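Local coordinates for 49 protein (Murid herpesvirus 4, PDB 6A4V) that interacts with poly(ADP-ribose) polymerase 1 and probably facilitates virus replication through that interaction, at residues I98-L101 with T102-E105; L217-L220 with V221-S225; S108-S111 with K112-R115; Y193-K196 with T197-Y201; C145-P148 with E149-S152. One frame throughout, in Å; residues are numbered along the deposited sequence.

Contact 1: I98-L101 with T102-E105; sequences IRHL and TLLE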
loop_
_atom_site.group_PDB
_atom_site.type_symbol
_atom_site.label_atom_id
_atom_site.label_comp_id
_atom_site.label_asym_id
_atom_site.label_seq_id
_atom_site.Cartn_x
_atom_site.Cartn_y
_atom_site.Cartn_z
ATOM N N ILE B 98 -25.634 4.194 -2.505
ATOM C CA ILE B 98 -26.729 3.486 -1.949
ATOM C C ILE B 98 -26.848 3.720 -0.443
ATOM O O ILE B 98 -27.964 3.538 0.087
ATOM C CB ILE B 98 -26.644 1.955 -2.101
ATOM C CG1 ILE B 98 -26.897 1.534 -3.537
ATOM C CG2 ILE B 98 -27.658 1.358 -1.149
ATOM C CD1 ILE B 98 -26.612 0.078 -3.856
ATOM N N ARG B 99 -25.711 3.834 0.251
ATOM C CA ARG B 99 -25.724 3.968 1.706
ATOM C C ARG B 99 -26.215 5.363 2.033
ATOM O O ARG B 99 -27.107 5.540 2.879
ATOM C CB ARG B 99 -24.359 3.725 2.369
ATOM C CG ARG B 99 -24.302 2.452 3.209
ATOM C CD ARG B 99 -22.990 2.170 3.944
ATOM N NE ARG B 99 -21.897 1.687 3.094
ATOM C CZ ARG B 99 -20.865 2.429 2.680
ATOM N NH1 ARG B 99 -20.691 3.649 3.158
ATOM N NH2 ARG B 99 -19.966 1.930 1.843
ATOM N N HIS B 100 -25.627 6.353 1.368
ATOM C CA HIS B 100 -26.064 7.741 1.514
ATOM C C HIS B 100 -27.552 7.938 1.208
ATOM O O HIS B 100 -28.186 8.791 1.811
ATOM C CB HIS B 100 -25.326 8.608 0.531
ATOM C CG HIS B 100 -25.357 10.003 0.974
ATOM N ND1 HIS B 100 -24.805 10.338 2.157
ATOM C CD2 HIS B 100 -25.835 11.138 0.409
ATOM C CE1 HIS B 100 -24.894 11.650 2.330
ATOM N NE2 HIS B 100 -25.564 12.175 1.285
ATOM N N LEU B 101 -28.098 7.159 0.261
ATOM C CA LEU B 101 -29.512 7.270 -0.105
ATOM C C LEU B 101 -30.380 6.774 1.064
ATOM O O LEU B 101 -31.349 7.458 1.413
ATOM C CB LEU B 101 -29.831 6.506 -1.403
ATOM C CG LEU B 101 -29.213 7.078 -2.692
ATOM C CD1 LEU B 101 -29.295 6.062 -3.824
ATOM C CD2 LEU B 101 -29.878 8.384 -3.132
ATOM N N THR B 102 -30.050 5.603 1.642
ATOM C CA THR B 102 -30.816 5.047 2.756
ATOM C C THR B 102 -30.782 6.061 3.912
ATOM O O THR B 102 -31.806 6.425 4.451
ATOM C CB THR B 102 -30.330 3.662 3.202
ATOM O OG1 THR B 102 -28.963 3.917 3.492
ATOM C CG2 THR B 102 -30.505 2.536 2.196
ATOM N N LEU B 103 -29.608 6.596 4.217
ATOM C CA LEU B 103 -29.499 7.652 5.183
ATOM C C LEU B 103 -30.469 8.801 4.875
ATOM O O LEU B 103 -31.018 9.399 5.794
ATOM C CB LEU B 103 -28.060 8.170 5.190
ATOM C CG LEU B 103 -27.817 9.441 6.005
ATOM C CD1 LEU B 103 -26.324 9.642 6.217
ATOM C CD2 LEU B 103 -28.436 10.681 5.357
ATOM N N LEU B 104 -30.600 9.194 3.600
ATOM C CA LEU B 104 -31.431 10.363 3.275
ATOM C C LEU B 104 -32.899 10.031 3.582
ATOM O O LEU B 104 -33.657 10.952 3.921
ATOM C CB LEU B 104 -31.249 10.797 1.812
ATOM C CG LEU B 104 -29.973 11.578 1.475
ATOM C CD1 LEU B 104 -29.934 11.934 0.004
ATOM C CD2 LEU B 104 -29.807 12.835 2.316
ATOM N N GLU B 105 -33.276 8.738 3.497
ATOM C CA GLU B 105 -34.616 8.265 3.846
ATOM C C GLU B 105 -35.023 8.583 5.297
ATOM O O GLU B 105 -36.192 8.476 5.630
ATOM C CB GLU B 105 -34.755 6.747 3.813
ATOM C CG GLU B 105 -34.410 6.082 2.500
ATOM C CD GLU B 105 -34.957 4.666 2.510
ATOM O OE1 GLU B 105 -35.986 4.448 3.201
ATOM O OE2 GLU B 105 -34.378 3.796 1.850
#
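His100 lays the CD2 corner of its imidazole against the CD1 methyl of Leu104, one helical turn on, with CD2 and Leu104 CD1 4.2 Å apart. The two side chains cross obliquely, and the methyl approaches the ring at a slant. Leu104 also covers backbone: its CG lies 3.3 Å from His100 O, the carbonyl that accepts the Leu104 N-H at 3.0 Å. The polar focus is Arg99 O, which takes two bonds. Leu103 N reaches it at 3.0 Å with a nearly straight N-H (179°), the regular i to i+4 bond of an alpha-helix. Thr102 OG1 adds a short second bond of 2.5 Å to Arg99 O, its oxygen tilted 23° from the carbonyl plane. That reach depends on chi1 of 56°, which sets OG1 between the backbone N and the carbonyl carbon and folds the hydroxyl back onto the preceding turn. The contact lies in the C-terminal part of helix 89-104. His100 NE2 bonds to Gly216 O, and His100 and Leu104 pack on helix 213-235. Leu101 and Thr102 touch helix 111-126, where Lys121 forms a salt bridge with Glu105, whereas Arg99 forms one with Glu300 of the second subunit.

Contact 2: L217-L220 with V221-S225; sequences LNVL and VYWVS
With chi1 at 156°, Val219 carries CG1 anti to its backbone N, while Trp223 has CG anti to its carbonyl carbon (chi1 -74°); together these torsions lay the two side chains side by side, pointing the same way. Val219 CG1 consequently meets the indole at its edge and in its plane, 3.7 Å from Trp223 CD1. The same corner also comes close to backbone, with Trp223 CD1 3.2 Å from Val219 O, at a slant to the ring. That oxygen accepts the Trp223 N-H at 3.0 Å and 168°, so one residue pair is joined through both main chain and side chain. One face of the indole receives Tyr222 CD2, which stands 3.8 Å above the plane and is displaced toward the rim. A second apolar pair forms one residue on, Leu220 CD1 touching Val224 CG2 at 4.2 Å as the side chains cross at a slant. Val221 O is gripped twice by Ser225: OG at 2.7 Å and N at 2.9 Å approach from opposite faces of the carbonyl plane, so the buried hydroxyl is satisfied within its own helix. Asn218 turns its OD1 to Thr170 N. The i to i+4 bonds are those of any alpha-helix; burial of every residue, with helices 89-104, 131-146 and 161-168 around it, is what marks a core helix of a helical bundle.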
loop_
_atom_site.group_PDB
_atom_site.type_symbol
_atom_site.label_atom_id
_atom_site.label_comp_id
_atom_site.label_asym_id
_atom_site.label_seq_id
_atom_site.Cartn_x
_atom_site.Cartn_y
_atom_site.Cartn_z
ATOM N N LEU B 217 -27.514 16.766 0.761
ATOM C CA LEU B 217 -27.692 16.810 -0.699
ATOM C C LEU B 217 -26.416 17.298 -1.372
ATOM O O LEU B 217 -26.023 16.724 -2.370
ATOM C CB LEU B 217 -28.918 17.651 -1.064
ATOM C CG LEU B 217 -30.245 16.949 -0.756
ATOM C CD1 LEU B 217 -31.416 17.663 -1.383
ATOM C CD2 LEU B 217 -30.241 15.508 -1.217
ATOM N N ASN B 218 -25.753 18.301 -0.788
ATOM C CA ASN B 218 -24.418 18.662 -1.212
ATOM C C ASN B 218 -23.524 17.411 -1.326
ATOM O O ASN B 218 -22.762 17.250 -2.271
ATOM C CB ASN B 218 -23.839 19.733 -0.283
ATOM C CG ASN B 218 -24.312 21.130 -0.634
ATOM O OD1 ASN B 218 -25.023 21.323 -1.618
ATOM N ND2 ASN B 218 -23.920 22.118 0.154
ATOM N N VAL B 219 -23.621 16.516 -0.348
ATOM C CA VAL B 219 -22.803 15.333 -0.270
ATOM C C VAL B 219 -23.240 14.347 -1.361
ATOM O O VAL B 219 -22.416 13.658 -1.954
ATOM C CB VAL B 219 -22.919 14.701 1.132
ATOM C CG1 VAL B 219 -22.589 13.217 1.154
ATOM C CG2 VAL B 219 -22.065 15.428 2.146
ATOM N N LEU B 220 -24.546 14.209 -1.561
ATOM C CA LEU B 220 -25.029 13.325 -2.625
ATOM C C LEU B 220 -24.459 13.776 -3.959
ATOM O O LEU B 220 -24.098 12.974 -4.819
ATOM C CB LEU B 220 -26.542 13.377 -2.732
ATOM C CG LEU B 220 -27.085 12.502 -3.856
ATOM C CD1 LEU B 220 -26.491 11.099 -3.785
ATOM C CD2 LEU B 220 -28.601 12.436 -3.795
ATOM N N VAL B 221 -24.431 15.094 -4.118
ATOM C CA VAL B 221 -24.067 15.681 -5.334
ATOM C C VAL B 221 -22.623 15.311 -5.594
ATOM O O VAL B 221 -22.253 14.970 -6.714
ATOM C CB VAL B 221 -24.206 17.212 -5.300
ATOM C CG1 VAL B 221 -23.244 17.861 -6.277
ATOM C CG2 VAL B 221 -25.616 17.660 -5.570
ATOM N N TYR B 222 -21.820 15.529 -4.559
ATOM C CA TYR B 222 -20.365 15.408 -4.639
ATOM C C TYR B 222 -20.038 13.954 -4.997
ATOM O O TYR B 222 -19.275 13.708 -5.883
ATOM C CB TYR B 222 -19.766 15.831 -3.296
ATOM C CG TYR B 222 -18.304 15.544 -3.078
ATOM C CD1 TYR B 222 -17.340 16.495 -3.381
ATOM C CD2 TYR B 222 -17.882 14.356 -2.504
ATOM C CE1 TYR B 222 -16.000 16.265 -3.130
ATOM C CE2 TYR B 222 -16.543 14.125 -2.223
ATOM C CZ TYR B 222 -15.591 15.074 -2.565
ATOM O OH TYR B 222 -14.254 14.879 -2.327
ATOM N N TRP B 223 -20.695 13.009 -4.327
ATOM C CA TRP B 223 -20.432 11.622 -4.610
ATOM C C TRP B 223 -20.979 11.184 -5.965
ATOM O O TRP B 223 -20.427 10.276 -6.573
ATOM C CB TRP B 223 -20.918 10.710 -3.493
ATOM C CG TRP B 223 -20.002 10.826 -2.320
ATOM C CD1 TRP B 223 -20.266 11.432 -1.130
ATOM C CD2 TRP B 223 -18.653 10.361 -2.236
ATOM N NE1 TRP B 223 -19.183 11.362 -0.307
ATOM C CE2 TRP B 223 -18.181 10.692 -0.951
ATOM C CE3 TRP B 223 -17.832 9.602 -3.072
ATOM C CZ2 TRP B 223 -16.892 10.360 -0.520
ATOM C CZ3 TRP B 223 -16.577 9.248 -2.638
ATOM C CH2 TRP B 223 -16.099 9.667 -1.400
ATOM N N VAL B 224 -22.014 11.848 -6.470
ATOM C CA VAL B 224 -22.460 11.495 -7.786
ATOM C C VAL B 224 -21.372 11.963 -8.758
ATOM O O VAL B 224 -21.024 11.276 -9.662
ATOM C CB VAL B 224 -23.827 12.122 -8.137
ATOM C CG1 VAL B 224 -23.974 12.356 -9.622
ATOM C CG2 VAL B 224 -24.999 11.296 -7.654
ATOM N N SER B 225 -20.902 13.186 -8.573
ATOM C CA SER B 225 -19.896 13.755 -9.399
ATOM C C SER B 225 -18.656 12.838 -9.371
ATOM O O SER B 225 -18.141 12.519 -10.381
ATOM C CB SER B 225 -19.525 15.156 -8.984
ATOM O OG SER B 225 -20.662 15.955 -8.628
#

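Contact 3: S108-S111 with K112-R115; sequences STTS and KFQR
The Arg115 guanidinium lies with one face over Ser111 O, which stands 3.7 Å from its plane and over its centre, while the Phe113 ring receives Ser108 CB at a slant, 4.1 Å from CD1. The arginine bends at chi3 (-82°), folding its end back across the first turn of the helix. Beneath that face Ser111 O also accepts the backbone Arg115 N-H at 3.0 Å. Thr110 occupies the N-cap position, and its OG1 sits 3.2 Å from Phe113 CB as the two side chains cross at about a right angle. The first main-chain bond of the helix, Gln114 N to Thr110 O, is weak. A side-chain bond spans the turn more widely: Ser108 OG donates to Gln114 OE1 at 3.2 Å, in the carbonyl plane and on a lone pair. Gln114 makes this possible by bending at chi2 (54°), which swings its amide back toward the loop. Ser108 and Thr110 thus join the loop to the opening turn of helix 111-126, the first by a hydrogen bond and the second by contact. On the inner side, Phe113 packs on Leu142 and Cys145 of helix 131-146, and Lys112 touches Asn141 of that helix; Glu105 O, near the end of helix 89-104, lies close to the Ser108 hydroxyl as a weak, competing acceptor.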
loop_
_atom_site.group_PDB
_atom_site.type_symbol
_atom_site.label_atom_id
_atom_site.label_comp_id
_atom_site.label_asym_id
_atom_site.label_seq_id
_atom_site.Cartn_x
_atom_site.Cartn_y
_atom_site.Cartn_z
ATOM N N SER B 108 -36.789 11.894 4.691
ATOM C CA SER B 108 -37.784 11.944 3.595
ATOM C C SER B 108 -39.134 12.439 4.138
ATOM O O SER B 108 -40.075 11.673 4.388
ATOM C CB SER B 108 -37.904 10.613 2.865
ATOM O OG SER B 108 -38.574 9.633 3.651
ATOM N N THR B 109 -39.181 13.757 4.344
ATOM C CA THR B 109 -40.390 14.533 4.535
ATOM C C THR B 109 -41.498 13.987 3.621
ATOM O O THR B 109 -42.459 13.388 4.080
ATOM C CB THR B 109 -40.069 16.006 4.249
ATOM O OG1 THR B 109 -39.254 16.026 3.074
ATOM C CG2 THR B 109 -39.331 16.687 5.380
ATOM N N THR B 110 -41.312 14.162 2.311
ATOM C CA THR B 110 -42.338 13.892 1.317
ATOM C C THR B 110 -42.188 12.468 0.780
ATOM O O THR B 110 -41.133 11.878 0.862
ATOM C CB THR B 110 -42.264 14.934 0.202
ATOM O OG1 THR B 110 -40.897 15.037 -0.187
ATOM C CG2 THR B 110 -42.743 16.300 0.639
ATOM N N SER B 111 -43.287 11.932 0.259
ATOM C CA SER B 111 -43.314 10.662 -0.453
ATOM C C SER B 111 -42.752 10.781 -1.891
ATOM O O SER B 111 -42.390 9.771 -2.511
ATOM C CB SER B 111 -44.713 10.095 -0.464
ATOM O OG SER B 111 -44.925 9.265 -1.603
ATOM N N LYS B 112 -42.709 11.981 -2.480
ATOM C CA LYS B 112 -42.075 12.063 -3.797
ATOM C C LYS B 112 -40.581 11.806 -3.568
ATOM O O LYS B 112 -40.040 10.833 -4.101
ATOM C CB LYS B 112 -42.346 13.380 -4.536
ATOM C CG LYS B 112 -42.197 13.285 -6.055
ATOM C CD LYS B 112 -41.900 14.614 -6.769
ATOM C CE LYS B 112 -41.764 14.456 -8.274
ATOM N NZ LYS B 112 -40.773 15.395 -8.863
ATOM N N PHE B 113 -39.960 12.635 -2.720
ATOM C CA PHE B 113 -38.566 12.439 -2.241
ATOM C C PHE B 113 -38.282 10.963 -1.971
ATOM O O PHE B 113 -37.247 10.423 -2.373
ATOM C CB PHE B 113 -38.327 13.230 -0.962
ATOM C CG PHE B 113 -36.910 13.663 -0.714
ATOM C CD1 PHE B 113 -36.040 12.854 -0.012
ATOM C CD2 PHE B 113 -36.491 14.929 -1.088
ATOM C CE1 PHE B 113 -34.739 13.266 0.227
ATOM C CE2 PHE B 113 -35.196 15.355 -0.824
ATOM C CZ PHE B 113 -34.320 14.514 -0.184
ATOM N N GLN B 114 -39.231 10.274 -1.347
ATOM C CA GLN B 114 -39.003 8.873 -1.069
ATOM C C GLN B 114 -38.907 8.121 -2.399
ATOM O O GLN B 114 -37.994 7.340 -2.583
ATOM C CB GLN B 114 -40.050 8.288 -0.113
ATOM C CG GLN B 114 -39.805 6.814 0.268
ATOM C CD GLN B 114 -38.425 6.520 0.825
ATOM O OE1 GLN B 114 -37.868 7.282 1.625
ATOM N NE2 GLN B 114 -37.847 5.408 0.390
ATOM N N ARG B 115 -39.824 8.378 -3.338
ATOM C CA ARG B 115 -39.976 7.512 -4.573
ATOM C C ARG B 115 -38.720 7.543 -5.472
ATOM O O ARG B 115 -38.432 6.587 -6.199
ATOM C CB ARG B 115 -41.234 7.929 -5.342
ATOM C CG ARG B 115 -42.310 6.850 -5.396
ATOM C CD ARG B 115 -43.561 7.303 -6.144
ATOM N NE ARG B 115 -44.464 8.108 -5.320
ATOM C CZ ARG B 115 -44.625 9.436 -5.397
ATOM N NH1 ARG B 115 -43.870 10.173 -6.194
ATOM N NH2 ARG B 115 -45.545 10.031 -4.656
#

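Contact 4: Y193-K196 with T197-Y201; sequences YNFK and TFLKY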
loop_
_atom_site.group_PDB
_atom_site.type_symbol
_atom_site.label_atom_id
_atom_site.label_comp_id
_atom_site.label_asym_id
_atom_site.label_seq_id
_atom_site.Cartn_x
_atom_site.Cartn_y
_atom_site.Cartn_z
ATOM N N TYR B 193 -7.445 12.105 -8.606
ATOM C CA TYR B 193 -7.235 11.907 -7.188
ATOM C C TYR B 193 -7.718 10.505 -6.833
ATOM O O TYR B 193 -8.567 9.944 -7.508
ATOM C CB TYR B 193 -7.939 12.999 -6.393
ATOM C CG TYR B 193 -7.229 14.317 -6.525
ATOM C CD1 TYR B 193 -6.070 14.537 -5.810
ATOM C CD2 TYR B 193 -7.724 15.352 -7.308
ATOM C CE1 TYR B 193 -5.368 15.723 -5.927
ATOM C CE2 TYR B 193 -7.030 16.548 -7.427
ATOM C CZ TYR B 193 -5.856 16.736 -6.719
ATOM O OH TYR B 193 -5.105 17.866 -6.819
ATOM N N ASN B 194 -7.158 9.937 -5.783
ATOM C CA ASN B 194 -7.615 8.622 -5.286
ATOM C C ASN B 194 -8.789 8.796 -4.298
ATOM O O ASN B 194 -9.128 9.880 -3.808
ATOM C CB ASN B 194 -6.445 7.888 -4.639
ATOM C CG ASN B 194 -5.962 8.589 -3.383
ATOM O OD1 ASN B 194 -6.539 9.599 -2.946
ATOM N ND2 ASN B 194 -4.934 8.047 -2.775
ATOM N N PHE B 195 -9.432 7.693 -3.982
ATOM C CA PHE B 195 -10.599 7.655 -3.133
ATOM C C PHE B 195 -10.385 8.224 -1.719
ATOM O O PHE B 195 -11.214 8.944 -1.210
ATOM C CB PHE B 195 -10.996 6.199 -3.012
ATOM C CG PHE B 195 -12.169 5.954 -2.131
ATOM C CD1 PHE B 195 -13.288 6.755 -2.206
ATOM C CD2 PHE B 195 -12.180 4.857 -1.282
ATOM C CE1 PHE B 195 -14.379 6.499 -1.392
ATOM C CE2 PHE B 195 -13.280 4.597 -0.489
ATOM C CZ PHE B 195 -14.375 5.418 -0.549
ATOM N N LYS B 196 -9.318 7.808 -1.050
ATOM C CA LYS B 196 -8.944 8.320 0.247
ATOM C C LYS B 196 -9.041 9.849 0.187
ATOM O O LYS B 196 -9.686 10.473 1.033
ATOM C CB LYS B 196 -7.557 7.741 0.572
ATOM C CG LYS B 196 -6.736 8.424 1.644
ATOM C CD LYS B 196 -5.565 7.567 2.137
ATOM C CE LYS B 196 -6.005 6.263 2.781
ATOM N NZ LYS B 196 -5.265 5.936 4.030
ATOM N N THR B 197 -8.471 10.460 -0.860
ATOM C CA THR B 197 -8.569 11.922 -0.963
ATOM C C THR B 197 -10.013 12.413 -1.134
ATOM O O THR B 197 -10.383 13.436 -0.572
ATOM C CB THR B 197 -7.630 12.412 -2.052
ATOM O OG1 THR B 197 -6.382 11.840 -1.642
ATOM C CG2 THR B 197 -7.570 13.903 -2.155
ATOM N N PHE B 198 -10.839 11.727 -1.912
ATOM C CA PHE B 198 -12.171 12.291 -2.165
ATOM C C PHE B 198 -12.983 12.200 -0.871
ATOM O O PHE B 198 -13.825 13.084 -0.605
ATOM C CB PHE B 198 -12.900 11.613 -3.321
ATOM C CG PHE B 198 -12.499 12.057 -4.696
ATOM C CD1 PHE B 198 -12.815 13.324 -5.128
ATOM C CD2 PHE B 198 -11.806 11.217 -5.550
ATOM C CE1 PHE B 198 -12.446 13.751 -6.377
ATOM C CE2 PHE B 198 -11.354 11.683 -6.775
ATOM C CZ PHE B 198 -11.741 12.920 -7.207
ATOM N N LEU B 199 -12.714 11.138 -0.095
ATOM C CA LEU B 199 -13.263 10.913 1.245
ATOM C C LEU B 199 -12.873 12.057 2.161
ATOM O O LEU B 199 -13.701 12.666 2.849
ATOM C CB LEU B 199 -12.732 9.586 1.798
ATOM C CG LEU B 199 -13.500 8.363 1.313
ATOM C CD1 LEU B 199 -12.746 7.065 1.560
ATOM C CD2 LEU B 199 -14.850 8.300 1.984
ATOM N N LYS B 200 -11.580 12.308 2.208
ATOM C CA LYS B 200 -11.064 13.368 3.017
ATOM C C LYS B 200 -11.894 14.649 2.776
ATOM O O LYS B 200 -12.433 15.199 3.725
ATOM C CB LYS B 200 -9.565 13.474 2.738
ATOM C CG LYS B 200 -8.780 14.378 3.672
ATOM C CD LYS B 200 -7.880 15.343 2.953
ATOM C CE LYS B 200 -6.977 16.130 3.881
ATOM N NZ LYS B 200 -5.984 16.913 3.101
ATOM N N TYR B 201 -12.064 15.110 1.527
ATOM C CA TYR B 201 -12.763 16.423 1.292
ATOM C C TYR B 201 -14.290 16.257 1.415
ATOM O O TYR B 201 -15.034 17.242 1.420
ATOM C CB TYR B 201 -12.386 17.065 -0.045
ATOM C CG TYR B 201 -10.950 17.524 -0.128
ATOM C CD1 TYR B 201 -9.910 16.608 -0.086
ATOM C CD2 TYR B 201 -10.613 18.862 -0.260
ATOM C CE1 TYR B 201 -8.582 17.000 -0.160
ATOM C CE2 TYR B 201 -9.288 19.275 -0.330
ATOM C CZ TYR B 201 -8.266 18.339 -0.271
ATOM O OH TYR B 201 -6.952 18.696 -0.331
#
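An asparagine N-cap starts helix 195-203: Asn194 OD1 accepts from both the backbone and the hydroxyl of Thr197. The main-chain bond, Thr197 N to Asn194 OD1, is 3.0 Å long with 155° at the hydrogen, although the donor stands above the amide carbonyl plane. Thr197 OG1 approaches the same oxygen more closely, at 2.6 Å, and only 15° from that plane. Asn194 achieves this with chi1 of 66°, which brings OD1 back to the N-H of Thr197. Its ND2 bonds to Glu38, a hydrogen bond that helps hold the amide's rotation. Phe198 swings its ring back under the cap, where CE2 touches Tyr193 CB at 3.7 Å. The edge of the same ring, near its plane, faces Phe195 CA. Farther along, Leu199 CD1 lies over one face of the Phe195 ring, but the modelled separation is too short to be trusted. Met183 of helix 173-184 covers Tyr193, Thr197 and Phe198, while Phe195 packs on Leu296 of the second subunit. Finally, the Thr197 CG2 methyl meets the Tyr193 ring at a slant, 4.0 Å from CD1.

Contact 5: C145-P148 with E149-S152; sequences CQSP and EILS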
loop_
_atom_site.group_PDB
_atom_site.type_symbol
_atom_site.label_atom_id
_atom_site.label_comp_id
_atom_site.label_asym_id
_atom_site.label_seq_id
_atom_site.Cartn_x
_atom_site.Cartn_y
_atom_site.Cartn_z
ATOM N N CYS B 145 -37.419 19.284 -5.018
ATOM C CA CYS B 145 -38.261 19.209 -3.847
ATOM C C CYS B 145 -37.873 20.310 -2.828
ATOM O O CYS B 145 -38.726 21.041 -2.337
ATOM C CB CYS B 145 -38.175 17.820 -3.232
ATOM S SG CYS B 145 -38.622 16.499 -4.383
ATOM N N GLN B 146 -36.582 20.453 -2.504
ATOM C CA GLN B 146 -36.159 21.456 -1.497
ATOM C C GLN B 146 -36.481 22.863 -2.013
ATOM O O GLN B 146 -37.118 23.633 -1.321
ATOM C CB GLN B 146 -34.673 21.347 -1.151
ATOM C CG GLN B 146 -34.407 21.004 0.310
ATOM C CD GLN B 146 -32.986 21.323 0.720
ATOM O OE1 GLN B 146 -32.048 21.213 -0.070
ATOM N NE2 GLN B 146 -32.818 21.733 1.967
ATOM N N SER B 147 -36.022 23.186 -3.227
ATOM C CA SER B 147 -36.356 24.465 -3.851
ATOM C C SER B 147 -36.560 24.298 -5.357
ATOM O O SER B 147 -35.639 23.946 -6.077
ATOM C CB SER B 147 -35.332 25.509 -3.521
ATOM O OG SER B 147 -34.035 25.077 -3.873
ATOM N N PRO B 148 -37.790 24.533 -5.873
ATOM C CA PRO B 148 -38.097 24.413 -7.301
ATOM C C PRO B 148 -37.373 25.321 -8.300
ATOM O O PRO B 148 -37.293 24.957 -9.462
ATOM C CB PRO B 148 -39.585 24.791 -7.353
ATOM C CG PRO B 148 -40.101 24.372 -6.016
ATOM C CD PRO B 148 -39.000 24.822 -5.086
ATOM N N GLU B 149 -36.855 26.470 -7.861
ATOM C CA GLU B 149 -36.123 27.368 -8.790
ATOM C C GLU B 149 -35.044 26.563 -9.517
ATOM O O GLU B 149 -34.676 26.878 -10.659
ATOM C CB GLU B 149 -35.394 28.541 -8.118
ATOM C CG GLU B 149 -35.950 28.976 -6.771
ATOM C CD GLU B 149 -35.379 28.260 -5.557
ATOM O OE1 GLU B 149 -34.564 27.334 -5.743
ATOM O OE2 GLU B 149 -35.755 28.632 -4.423
ATOM N N ILE B 150 -34.503 25.559 -8.812
ATOM C CA ILE B 150 -33.308 24.781 -9.245
ATOM C C ILE B 150 -33.562 24.080 -10.588
ATOM O O ILE B 150 -32.631 23.869 -11.340
ATOM C CB ILE B 150 -32.871 23.799 -8.129
ATOM C CG1 ILE B 150 -31.660 24.370 -7.385
ATOM C CG2 ILE B 150 -32.607 22.380 -8.647
ATOM C CD1 ILE B 150 -31.375 23.712 -6.054
ATOM N N LEU B 151 -34.821 23.734 -10.876
ATOM C CA LEU B 151 -35.164 22.842 -11.961
ATOM C C LEU B 151 -35.048 23.537 -13.325
ATOM O O LEU B 151 -34.871 22.853 -14.357
ATOM C CB LEU B 151 -36.573 22.292 -11.713
ATOM C CG LEU B 151 -36.665 21.320 -10.543
ATOM C CD1 LEU B 151 -38.105 21.082 -10.077
ATOM C CD2 LEU B 151 -35.994 20.012 -10.899
ATOM N N SER B 152 -35.094 24.873 -13.344
ATOM C CA SER B 152 -34.919 25.636 -14.587
ATOM C C SER B 152 -33.438 25.756 -14.995
ATOM O O SER B 152 -33.147 26.427 -15.988
ATOM C CB SER B 152 -35.542 26.994 -14.455
ATOM O OG SER B 152 -36.527 26.998 -13.428
#
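Pro148 O receives the backbone N-H of Leu151 at 3.1 Å and 170°, the i to i+3 bond of the 3-10 turn that follows helix 131-146. Although straight at the hydrogen, the bond comes in from above the carbonyl plane, with the donor 51° out of it. The bond one residue earlier is looser: Ile150 N reaches Ser147 O at 3.4 Å, a weak bond. Ser147 leaves the helical backbone conformation and turns the chain into the proline. Its side chain turns toward the new turn, where the Ser147 hydroxyl makes a weak bond to the carboxylate of Glu149, with OG and OE1 3.0 Å apart. Glu149 bends at chi2 (89°), curling its carboxylate back over the serine instead of extending away from the turn. This weak link across two residues is tight, Glu149 OE1 also lying 3.0 Å from Ser147 CB, and should be read with caution. Ile150 is buried and packs on Leu143 of helix 131-146, while Leu151 rests on Val140 of the same helix, so the turn folds back along the helix it has just left. The Ile150 CD1 methyl lies 3.7 Å from Ser147 OG, and Leu151 CB sits 3.6 Å from Pro148 O.

How the contacts relate
Along the chain the order is contact 1, 3, 5, 4, 2, all within one largely helical chain. Contacts 1, 3 and 5 follow helices 89-104, 111-126 and 131-146 in turn, at an end, a start and an exit. Contact 2 lies on helix 213-235 and touches contacts 1, 4 and 5, with centres about 12, 13 and 16 Å away. Tyr222 OH probably bonds Phe198 O, joining contact 2 to contact 4. Phe113 against Cys145 links contacts 3 and 5, whereas contacts 3 and 4 stand about 30 Å apart between centres. Contacts 1, 4 and 5 thus meet the buried segment 217-225, while contact 3 joins through contacts 1 and 5; contacts 1 and 4 also reach the second subunit.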